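Local structure of Non-reducing end beta-L-arabinofuranosidase (Bacteroides thetaiotaomicron, 5MQO) at residues 286-291 and 314-319; 529-534 and 571-576; 597-602 and 692-697. The protein probably hydrolyses a glycosidic linkage in plant pectin, as an aceric acidase of glycoside hydrolase family 127. All blocks are in the same frame, centred on the assembly; numbering follows the deposited sequence.

The three contacts follow one another along the chain, each closing before the next opens, and each falls in a different family region. Contact 1 lies in the helical catalytic region, contact 2 in the middle domain and contact 3 in the C-terminal domain, both of them built of strands. Contacts 1 and 2 have centres about 36 Å apart, contacts 1 and 3 about 38 Å, and in both pairs the nearest atoms are about 22 Å apart. Contacts 2 and 3 come closer, about 9 Å between nearest atoms, yet do not touch. In this family the catalytic region, here represented by contact 1, is the one expected to carry the active site.

Contact 1: 286-291 and 314-319; sequences PFRDQY and TGEQQL
The guanidinium of R288 meets E316 at its edge and L319 over one face. R288 grips the carboxylate side-on, with NE 2.9 Å from E316 OE2 and NH2 2.9 Å from E316 OE1. The NH2 bond is the straighter, at 163°, and reaches the syn lone pair of OE1 almost in the guanidinium plane, whereas the NE bond tilts out of both flat groups. The two planes stand 30° apart. L319 CD2 sits 3.9 Å from R288 NH2 and also reaches the ring of F287, approaching at its edge with 4.1 Å to F287 CD2. This one methyl therefore packs against both a charged and an aromatic group. E316 comes to the arginine on an extended chain, its CG anti to the backbone N (chi1 -167°).

The contact ties the loop before helix 297-314 to the turn where that helix gives way to helix 317-333, with G315 in positive phi at the break. Both helices belong to the catalytic domain of the six-hairpin clan, and the ring of F287 also touches side chains of each. D269, at the end of helix 258-270, forms a salt bridge with R288 NH1, giving the guanidinium a second acidic partner. An alanine in place of R288 would probably leave the carboxylates of E316 and D269 without their shared positive mate and remove the guanidinium that lies against L319 CD2.

On the other flank, the amide of Q318 stands nearly perpendicular to the ring of Y291. Its NE2 donates to Y291 OH at 3.1 Å, with the hydroxyl tilted from the amide plane, and bonds N322 OD1 as well. N322 ND2 in turn donates to the backbone oxygens of R288 and Q290.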
loop_
_atom_site.group_PDB
_atom_site.type_symbol
_atom_site.label_atom_id
_atom_site.label_comp_id
_atom_site.label_asym_id
_atom_site.label_seq_id
_atom_site.Cartn_x
_atom_site.Cartn_y
_atom_site.Cartn_z
ATOM N N PRO A 286 -11.295 2.357 -24.771
ATOM C CA PRO A 286 -10.792 3.595 -24.163
ATOM C C PRO A 286 -10.979 3.696 -22.658
ATOM O O PRO A 286 -11.835 3.041 -22.105
ATOM C CB PRO A 286 -11.628 4.664 -24.861
ATOM C CG PRO A 286 -11.827 4.078 -26.209
ATOM C CD PRO A 286 -12.135 2.653 -25.939
ATOM N N PHE A 287 -10.192 4.527 -21.996
ATOM C CA PHE A 287 -10.313 4.634 -20.551
ATOM C C PHE A 287 -11.676 5.129 -20.116
ATOM O O PHE A 287 -12.200 4.666 -19.110
ATOM C CB PHE A 287 -9.223 5.474 -19.899
ATOM C CG PHE A 287 -9.373 5.529 -18.419
ATOM C CD1 PHE A 287 -9.096 4.404 -17.650
ATOM C CD2 PHE A 287 -9.907 6.656 -17.791
ATOM C CE1 PHE A 287 -9.283 4.430 -16.258
ATOM C CE2 PHE A 287 -10.129 6.680 -16.417
ATOM C CZ PHE A 287 -9.813 5.581 -15.647
ATOM N N ARG A 288 -12.279 6.025 -20.882
ATOM C CA ARG A 288 -13.530 6.655 -20.435
ATOM C C ARG A 288 -14.726 5.721 -20.504
ATOM O O ARG A 288 -15.748 6.009 -19.900
ATOM C CB ARG A 288 -13.764 7.961 -21.185
ATOM C CG ARG A 288 -12.658 8.961 -20.895
ATOM C CD ARG A 288 -12.869 10.324 -21.551
ATOM N NE ARG A 288 -11.925 11.313 -21.034
ATOM C CZ ARG A 288 -10.615 11.345 -21.314
ATOM N NH1 ARG A 288 -10.024 10.446 -22.129
ATOM N NH2 ARG A 288 -9.864 12.294 -20.763
ATOM N N ASP A 289 -14.576 4.595 -21.205
ATOM C CA ASP A 289 -15.593 3.524 -21.250
ATOM C C ASP A 289 -15.439 2.498 -20.138
ATOM O O ASP A 289 -16.316 1.686 -19.966
ATOM C CB ASP A 289 -15.573 2.793 -22.609
ATOM C CG ASP A 289 -15.831 3.729 -23.788
ATOM O OD1 ASP A 289 -16.869 4.428 -23.785
ATOM O OD2 ASP A 289 -14.995 3.767 -24.720
ATOM N N GLN A 290 -14.336 2.528 -19.396
ATOM C CA GLN A 290 -14.052 1.554 -18.343
ATOM C C GLN A 290 -14.684 1.967 -17.053
ATOM O O GLN A 290 -14.337 3.023 -16.521
ATOM C CB GLN A 290 -12.551 1.436 -18.101
ATOM C CG GLN A 290 -11.791 0.793 -19.252
ATOM C CD GLN A 290 -10.287 0.757 -19.013
ATOM O OE1 GLN A 290 -9.806 0.488 -17.901
ATOM N NE2 GLN A 290 -9.536 0.997 -20.075
ATOM N N TYR A 291 -15.600 1.151 -16.533
ATOM C CA TYR A 291 -16.236 1.406 -15.227
ATOM C C TYR A 291 -16.025 0.236 -14.238
ATOM O O TYR A 291 -16.714 0.145 -13.207
ATOM C CB TYR A 291 -17.740 1.688 -15.413
ATOM C CG TYR A 291 -18.045 2.931 -16.181
ATOM C CD1 TYR A 291 -18.160 4.177 -15.521
ATOM C CD2 TYR A 291 -18.221 2.898 -17.576
ATOM C CE1 TYR A 291 -18.459 5.351 -16.217
ATOM C CE2 TYR A 291 -18.501 4.079 -18.301
ATOM C CZ TYR A 291 -18.623 5.304 -17.615
ATOM O OH TYR A 291 -18.914 6.474 -18.284
ATOM N N THR A 314 -6.558 18.442 -13.823
ATOM C CA THR A 314 -7.524 18.854 -14.900
ATOM C C THR A 314 -9.001 19.084 -14.501
ATOM O O THR A 314 -9.750 19.750 -15.232
ATOM C CB THR A 314 -7.535 17.846 -16.094
ATOM O OG1 THR A 314 -8.163 16.607 -15.712
ATOM C CG2 THR A 314 -6.109 17.585 -16.623
ATOM N N GLY A 315 -9.429 18.480 -13.386
ATOM C CA GLY A 315 -10.810 18.562 -12.910
ATOM C C GLY A 315 -11.851 18.007 -13.848
ATOM O O GLY A 315 -13.012 18.361 -13.729
ATOM N N GLU A 316 -11.455 17.117 -14.765
ATOM C CA GLU A 316 -12.377 16.519 -15.744
ATOM C C GLU A 316 -13.278 15.533 -15.035
ATOM O O GLU A 316 -12.860 14.454 -14.685
ATOM C CB GLU A 316 -11.609 15.816 -16.872
ATOM C CG GLU A 316 -12.473 15.440 -18.099
ATOM C CD GLU A 316 -11.774 14.462 -19.041
ATOM O OE1 GLU A 316 -10.565 14.219 -18.781
ATOM O OE2 GLU A 316 -12.407 13.944 -20.008
ATOM N N GLN A 317 -14.518 15.913 -14.808
ATOM C CA GLN A 317 -15.407 15.087 -14.006
ATOM C C GLN A 317 -15.529 13.639 -14.480
ATOM O O GLN A 317 -15.612 12.738 -13.651
ATOM C CB GLN A 317 -16.781 15.757 -13.858
ATOM C CG GLN A 317 -16.724 16.951 -12.896
ATOM C CD GLN A 317 -18.064 17.671 -12.731
ATOM O OE1 GLN A 317 -18.562 18.323 -13.670
ATOM N NE2 GLN A 317 -18.652 17.572 -11.524
ATOM N N GLN A 318 -15.504 13.423 -15.796
ATOM C CA GLN A 318 -15.735 12.089 -16.372
ATOM C C GLN A 318 -14.739 11.098 -15.801
ATOM O O GLN A 318 -15.124 10.043 -15.366
ATOM C CB GLN A 318 -15.692 12.129 -17.905
ATOM C CG GLN A 318 -15.743 10.777 -18.618
ATOM C CD GLN A 318 -16.918 9.885 -18.233
ATOM O OE1 GLN A 318 -18.053 10.341 -18.090
ATOM N NE2 GLN A 318 -16.648 8.598 -18.086
ATOM N N LEU A 319 -13.478 11.487 -15.725
ATOM C CA LEU A 319 -12.451 10.670 -15.063
ATOM C C LEU A 319 -12.844 10.169 -13.645
ATOM O O LEU A 319 -12.664 9.000 -13.330
ATOM C CB LEU A 319 -11.138 11.436 -14.983
ATOM C CG LEU A 319 -10.601 11.916 -16.323
ATOM C CD1 LEU A 319 -9.383 12.772 -16.096
ATOM C CD2 LEU A 319 -10.275 10.749 -17.238
#

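Contact 2: 529-534 and 571-576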
loop_
_atom_site.group_PDB
_atom_site.type_symbol
_atom_site.label_atom_id
_atom_site.label_comp_id
_atom_site.label_asym_id
_atom_site.label_seq_id
_atom_site.Cartn_x
_atom_site.Cartn_y
_atom_site.Cartn_z
ATOM N N PHE A 529 -7.719 26.803 14.173
ATOM C CA PHE A 529 -7.573 25.849 13.075
ATOM C C PHE A 529 -7.845 24.469 13.649
ATOM O O PHE A 529 -7.748 24.280 14.877
ATOM C CB PHE A 529 -6.179 25.935 12.439
ATOM C CG PHE A 529 -5.061 25.539 13.357
ATOM C CD1 PHE A 529 -4.514 26.454 14.240
ATOM C CD2 PHE A 529 -4.551 24.257 13.341
ATOM C CE1 PHE A 529 -3.480 26.089 15.101
ATOM C CE2 PHE A 529 -3.523 23.880 14.199
ATOM C CZ PHE A 529 -2.978 24.798 15.078
ATOM N N SER A 530 -8.158 23.510 12.773
ATOM C CA SER A 530 -8.638 22.192 13.215
ATOM C C SER A 530 -7.552 21.114 13.332
ATOM O O SER A 530 -6.484 21.185 12.704
ATOM C CB SER A 530 -9.753 21.708 12.291
ATOM O OG SER A 530 -10.952 22.435 12.483
ATOM N N LEU A 531 -7.827 20.125 14.167
ATOM C CA LEU A 531 -7.091 18.861 14.139
ATOM C C LEU A 531 -8.101 17.776 13.877
ATOM O O LEU A 531 -8.982 17.540 14.699
ATOM C CB LEU A 531 -6.380 18.576 15.468
ATOM C CG LEU A 531 -5.106 19.370 15.768
ATOM C CD1 LEU A 531 -4.447 18.851 17.046
ATOM C CD2 LEU A 531 -4.107 19.332 14.623
ATOM N N PHE A 532 -7.968 17.102 12.743
ATOM C CA PHE A 532 -8.928 16.073 12.347
ATOM C C PHE A 532 -8.349 14.723 12.702
ATOM O O PHE A 532 -7.161 14.484 12.454
ATOM C CB PHE A 532 -9.176 16.115 10.858
ATOM C CG PHE A 532 -9.719 17.411 10.360
ATOM C CD1 PHE A 532 -8.879 18.483 10.103
ATOM C CD2 PHE A 532 -11.072 17.545 10.066
ATOM C CE1 PHE A 532 -9.371 19.681 9.602
ATOM C CE2 PHE A 532 -11.578 18.735 9.555
ATOM C CZ PHE A 532 -10.719 19.812 9.331
ATOM N N PHE A 533 -9.178 13.843 13.253
ATOM C CA PHE A 533 -8.777 12.452 13.566
ATOM C C PHE A 533 -9.644 11.471 12.829
ATOM O O PHE A 533 -10.873 11.444 13.003
ATOM C CB PHE A 533 -8.870 12.179 15.073
ATOM C CG PHE A 533 -7.990 13.075 15.881
ATOM C CD1 PHE A 533 -8.391 14.384 16.164
ATOM C CD2 PHE A 533 -6.736 12.643 16.278
ATOM C CE1 PHE A 533 -7.563 15.232 16.854
ATOM C CE2 PHE A 533 -5.910 13.481 16.975
ATOM C CZ PHE A 533 -6.319 14.780 17.264
ATOM N N ARG A 534 -9.024 10.657 11.992
ATOM C CA ARG A 534 -9.788 9.644 11.270
ATOM C C ARG A 534 -10.365 8.662 12.288
ATOM O O ARG A 534 -9.672 8.248 13.207
ATOM C CB ARG A 534 -8.916 8.935 10.229
ATOM C CG ARG A 534 -9.665 7.925 9.374
ATOM C CD ARG A 534 -8.804 7.431 8.241
ATOM N NE ARG A 534 -7.788 6.558 8.770
ATOM C CZ ARG A 534 -7.956 5.267 9.051
ATOM N NH1 ARG A 534 -6.929 4.560 9.545
ATOM N NH2 ARG A 534 -9.130 4.667 8.830
ATOM N N ASP A 571 -0.927 21.996 24.475
ATOM C CA ASP A 571 -2.259 21.342 24.406
ATOM C C ASP A 571 -2.092 19.843 24.079
ATOM O O ASP A 571 -1.077 19.398 23.492
ATOM C CB ASP A 571 -3.240 22.029 23.407
ATOM C CG ASP A 571 -3.844 23.363 23.939
ATOM O OD1 ASP A 571 -3.998 23.544 25.158
ATOM O OD2 ASP A 571 -4.184 24.248 23.122
ATOM N N VAL A 572 -3.092 19.074 24.504
ATOM C CA VAL A 572 -3.079 17.620 24.391
ATOM C C VAL A 572 -4.445 17.150 23.924
ATOM O O VAL A 572 -5.434 17.380 24.604
ATOM C CB VAL A 572 -2.738 16.997 25.760
ATOM C CG1 VAL A 572 -3.157 15.535 25.857
ATOM C CG2 VAL A 572 -1.251 17.145 26.043
ATOM N N VAL A 573 -4.494 16.501 22.766
ATOM C CA VAL A 573 -5.679 15.762 22.337
ATOM C C VAL A 573 -5.421 14.262 22.498
ATOM O O VAL A 573 -4.300 13.782 22.281
ATOM C CB VAL A 573 -6.028 16.028 20.862
ATOM C CG1 VAL A 573 -7.436 15.527 20.553
ATOM C CG2 VAL A 573 -5.918 17.501 20.536
ATOM N N GLU A 574 -6.472 13.532 22.858
ATOM C CA GLU A 574 -6.366 12.110 23.136
ATOM C C GLU A 574 -7.569 11.336 22.573
ATOM O O GLU A 574 -8.690 11.430 23.076
ATOM C CB GLU A 574 -6.204 11.869 24.638
ATOM C CG GLU A 574 -5.585 10.522 24.977
ATOM C CD GLU A 574 -5.256 10.382 26.452
ATOM O OE1 GLU A 574 -4.249 10.985 26.900
ATOM O OE2 GLU A 574 -6.019 9.672 27.150
ATOM N N LEU A 575 -7.314 10.579 21.507
ATOM C CA LEU A 575 -8.302 9.712 20.888
ATOM C C LEU A 575 -8.239 8.392 21.597
ATOM O O LEU A 575 -7.149 7.836 21.728
ATOM C CB LEU A 575 -7.938 9.521 19.429
ATOM C CG LEU A 575 -8.860 8.640 18.592
ATOM C CD1 LEU A 575 -10.273 9.203 18.515
ATOM C CD2 LEU A 575 -8.279 8.470 17.199
ATOM N N VAL A 576 -9.381 7.908 22.085
ATOM C CA VAL A 576 -9.487 6.526 22.577
ATOM C C VAL A 576 -10.421 5.753 21.660
ATOM O O VAL A 576 -11.611 6.006 21.658
ATOM C CB VAL A 576 -10.031 6.444 24.027
ATOM C CG1 VAL A 576 -10.085 4.994 24.524
ATOM C CG2 VAL A 576 -9.190 7.287 24.963
#
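L531 is the first residue of strand 529-534 to meet the opposing segment, its CD1 lying 4.0 Å from CG2 of V573. Its neighbour F532 belongs to the opposite face of the strand, where its ring stacks with Y482. F533 returns to the contact and buries more of its own surface here than any other residue. Its CB points toward the other strand and CG is anti to the carbonyl carbon (chi1 -60°); at the far end of the ring CZ comes within 3.6 Å of V573 CG1, while CE1 is 3.7 Å from the same methyl. The two methyls of V573 thus divide their work, CG2 against the leucine and CG1 against the phenylalanine. Nearer its backbone, F533 touches a third side chain, with CB 4.3 Å from L575 CD2. R534 takes part through its backbone, its O lying 4.2 Å from L575 CD2. Its side chain leads away to salt bridges with E406 and E409 of helix 402-416.

No hydrogen bond spans the two segments, as expected for strands that meet face to face rather than side by side. Their axes approach to 9.6 Å and run nearly parallel, 16° apart, and the interlocking leucine, phenylalanine and valine side chains form a hydrophobic layer of the kind found inside a beta sandwich. Strand 529-535 lies in the mixed sheet between strands 480-483 and 559-565. Strand 572-577 lies in the antiparallel sheet, flanked by 514-521 and 542-546, whose V517 and L544 add to the same core, while W567 and Y486 close on it from loops.

Contact 3: 597-602 and 692-697; sequences VVVKRG and VWMPLA
V598 carries CG1 between its backbone N and carbonyl carbon (chi1 57°), which sets that methyl over the indole of W693. CG1 lies 3.7 Å from the centroid of the six-membered ring and 22° off its normal, a CH-pi contact, while CB also sits above the same face. V597 adopts the same rotamer, and its CG1 meets L696 CD1 at 3.7 Å. M694 bends at its last torsion, and its CE touches V599 CG2 at 4.0 Å.

The backbones join in one antiparallel hydrogen-bonded pair: V597 N donates to M694 O at 2.7 Å, and M694 N returns a bond to V597 O at 2.8 Å. V597 O also receives a CA-H contact from W693. The strand axes cross at 99°, consistent with pairing between these segments at a single bridge. Both segments lie in the C-terminal domain, in a sheet where strand 604-609 neighbours both strands. W693 also touches V337 and N375 of the catalytic region.

Two reciprocal bonds thus fix the backbones, whereas the side chains meet through apolar and CH-pi contacts, with no side-chain hydrogen bond or salt bridge between the two segments.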
loop_
_atom_site.group_PDB
_atom_site.type_symbol
_atom_site.label_atom_id
_atom_site.label_comp_id
_atom_site.label_asym_id
_atom_site.label_seq_id
_atom_site.Cartn_x
_atom_site.Cartn_y
_atom_site.Cartn_z
ATOM N N VAL A 597 -14.692 -17.447 8.516
ATOM C CA VAL A 597 -14.513 -16.243 9.273
ATOM C C VAL A 597 -13.051 -15.892 9.172
ATOM O O VAL A 597 -12.197 -16.772 9.049
ATOM C CB VAL A 597 -15.033 -16.438 10.730
ATOM C CG1 VAL A 597 -14.374 -17.624 11.406
ATOM C CG2 VAL A 597 -14.850 -15.208 11.608
ATOM N N VAL A 598 -12.802 -14.589 9.172
ATOM C CA VAL A 598 -11.483 -13.986 9.307
ATOM C C VAL A 598 -11.491 -13.109 10.576
ATOM O O VAL A 598 -12.497 -12.436 10.872
ATOM C CB VAL A 598 -11.109 -13.104 8.097
ATOM C CG1 VAL A 598 -12.132 -11.989 7.860
ATOM C CG2 VAL A 598 -9.724 -12.490 8.282
ATOM N N VAL A 599 -10.359 -13.103 11.288
ATOM C CA VAL A 599 -10.227 -12.390 12.546
ATOM C C VAL A 599 -9.418 -11.119 12.361
ATOM O O VAL A 599 -8.245 -11.183 12.025
ATOM C CB VAL A 599 -9.487 -13.244 13.608
ATOM C CG1 VAL A 599 -9.398 -12.481 14.925
ATOM C CG2 VAL A 599 -10.157 -14.598 13.804
ATOM N N LYS A 600 -10.021 -9.971 12.621
ATOM C CA LYS A 600 -9.285 -8.702 12.726
ATOM C C LYS A 600 -9.210 -8.263 14.191
ATOM O O LYS A 600 -10.004 -8.701 15.031
ATOM C CB LYS A 600 -9.965 -7.600 11.902
ATOM C CG LYS A 600 -9.895 -7.796 10.381
ATOM C CD LYS A 600 -10.351 -6.589 9.525
ATOM C CE LYS A 600 -9.291 -5.501 9.480
ATOM N NZ LYS A 600 -9.650 -4.340 8.649
ATOM N N ARG A 601 -8.225 -7.426 14.482
ATOM C CA ARG A 601 -8.198 -6.611 15.691
ATOM C C ARG A 601 -7.650 -5.263 15.277
ATOM O O ARG A 601 -6.503 -5.152 14.793
ATOM C CB ARG A 601 -7.330 -7.229 16.790
ATOM C CG ARG A 601 -7.200 -6.361 18.026
ATOM C CD ARG A 601 -6.849 -7.126 19.300
ATOM N NE ARG A 601 -6.925 -6.175 20.422
ATOM C CZ ARG A 601 -5.920 -5.424 20.894
ATOM N NH1 ARG A 601 -4.658 -5.524 20.433
ATOM N NH2 ARG A 601 -6.185 -4.571 21.875
ATOM N N GLY A 602 -8.471 -4.232 15.436
ATOM C CA GLY A 602 -8.100 -2.953 14.896
ATOM C C GLY A 602 -7.908 -3.132 13.396
ATOM O O GLY A 602 -8.796 -3.735 12.741
ATOM N N VAL A 692 -5.829 -17.555 6.357
ATOM C CA VAL A 692 -6.510 -16.408 6.947
ATOM C C VAL A 692 -7.956 -16.807 7.261
ATOM O O VAL A 692 -8.412 -16.675 8.386
ATOM C CB VAL A 692 -6.454 -15.144 6.045
ATOM C CG1 VAL A 692 -7.223 -13.958 6.646
ATOM C CG2 VAL A 692 -5.011 -14.760 5.750
ATOM N N TRP A 693 -8.681 -17.300 6.273
ATOM C CA TRP A 693 -10.095 -17.634 6.480
ATOM C C TRP A 693 -10.186 -19.034 7.074
ATOM O O TRP A 693 -9.448 -19.921 6.640
ATOM C CB TRP A 693 -10.895 -17.523 5.167
ATOM C CG TRP A 693 -11.068 -16.143 4.764
ATOM C CD1 TRP A 693 -10.179 -15.396 4.097
ATOM C CD2 TRP A 693 -12.183 -15.299 5.042
ATOM N NE1 TRP A 693 -10.667 -14.132 3.908
ATOM C CE2 TRP A 693 -11.902 -14.045 4.478
ATOM C CE3 TRP A 693 -13.415 -15.494 5.680
ATOM C CZ2 TRP A 693 -12.794 -12.966 4.550
ATOM C CZ3 TRP A 693 -14.308 -14.424 5.773
ATOM C CH2 TRP A 693 -13.992 -13.175 5.210
ATOM N N MET A 694 -11.064 -19.197 8.078
ATOM C CA MET A 694 -11.251 -20.463 8.794
ATOM C C MET A 694 -12.735 -20.816 8.875
ATOM O O MET A 694 -13.595 -19.926 8.889
ATOM C CB MET A 694 -10.690 -20.388 10.221
ATOM C CG MET A 694 -9.180 -20.284 10.317
ATOM S SD MET A 694 -8.553 -19.744 11.942
ATOM C CE MET A 694 -9.057 -18.018 11.951
ATOM N N PRO A 695 -13.043 -22.114 8.955
ATOM C CA PRO A 695 -14.416 -22.526 9.204
ATOM C C PRO A 695 -15.019 -21.877 10.441
ATOM O O PRO A 695 -14.375 -21.800 11.471
ATOM C CB PRO A 695 -14.298 -24.046 9.424
ATOM C CG PRO A 695 -13.046 -24.442 8.719
ATOM C CD PRO A 695 -12.129 -23.266 8.820
ATOM N N LEU A 696 -16.272 -21.460 10.324
ATOM C CA LEU A 696 -17.032 -20.829 11.395
ATOM C C LEU A 696 -18.125 -21.771 11.905
ATOM O O LEU A 696 -18.880 -22.304 11.107
ATOM C CB LEU A 696 -17.667 -19.557 10.821
ATOM C CG LEU A 696 -18.548 -18.684 11.709
ATOM C CD1 LEU A 696 -17.774 -17.983 12.828
ATOM C CD2 LEU A 696 -19.278 -17.677 10.829
ATOM N N ALA A 697 -18.222 -21.955 13.220
ATOM C CA ALA A 697 -19.348 -22.664 13.840
ATOM C C ALA A 697 -20.205 -21.684 14.632
ATOM O O ALA A 697 -19.768 -21.207 15.679
ATOM C CB ALA A 697 -18.830 -23.763 14.743
#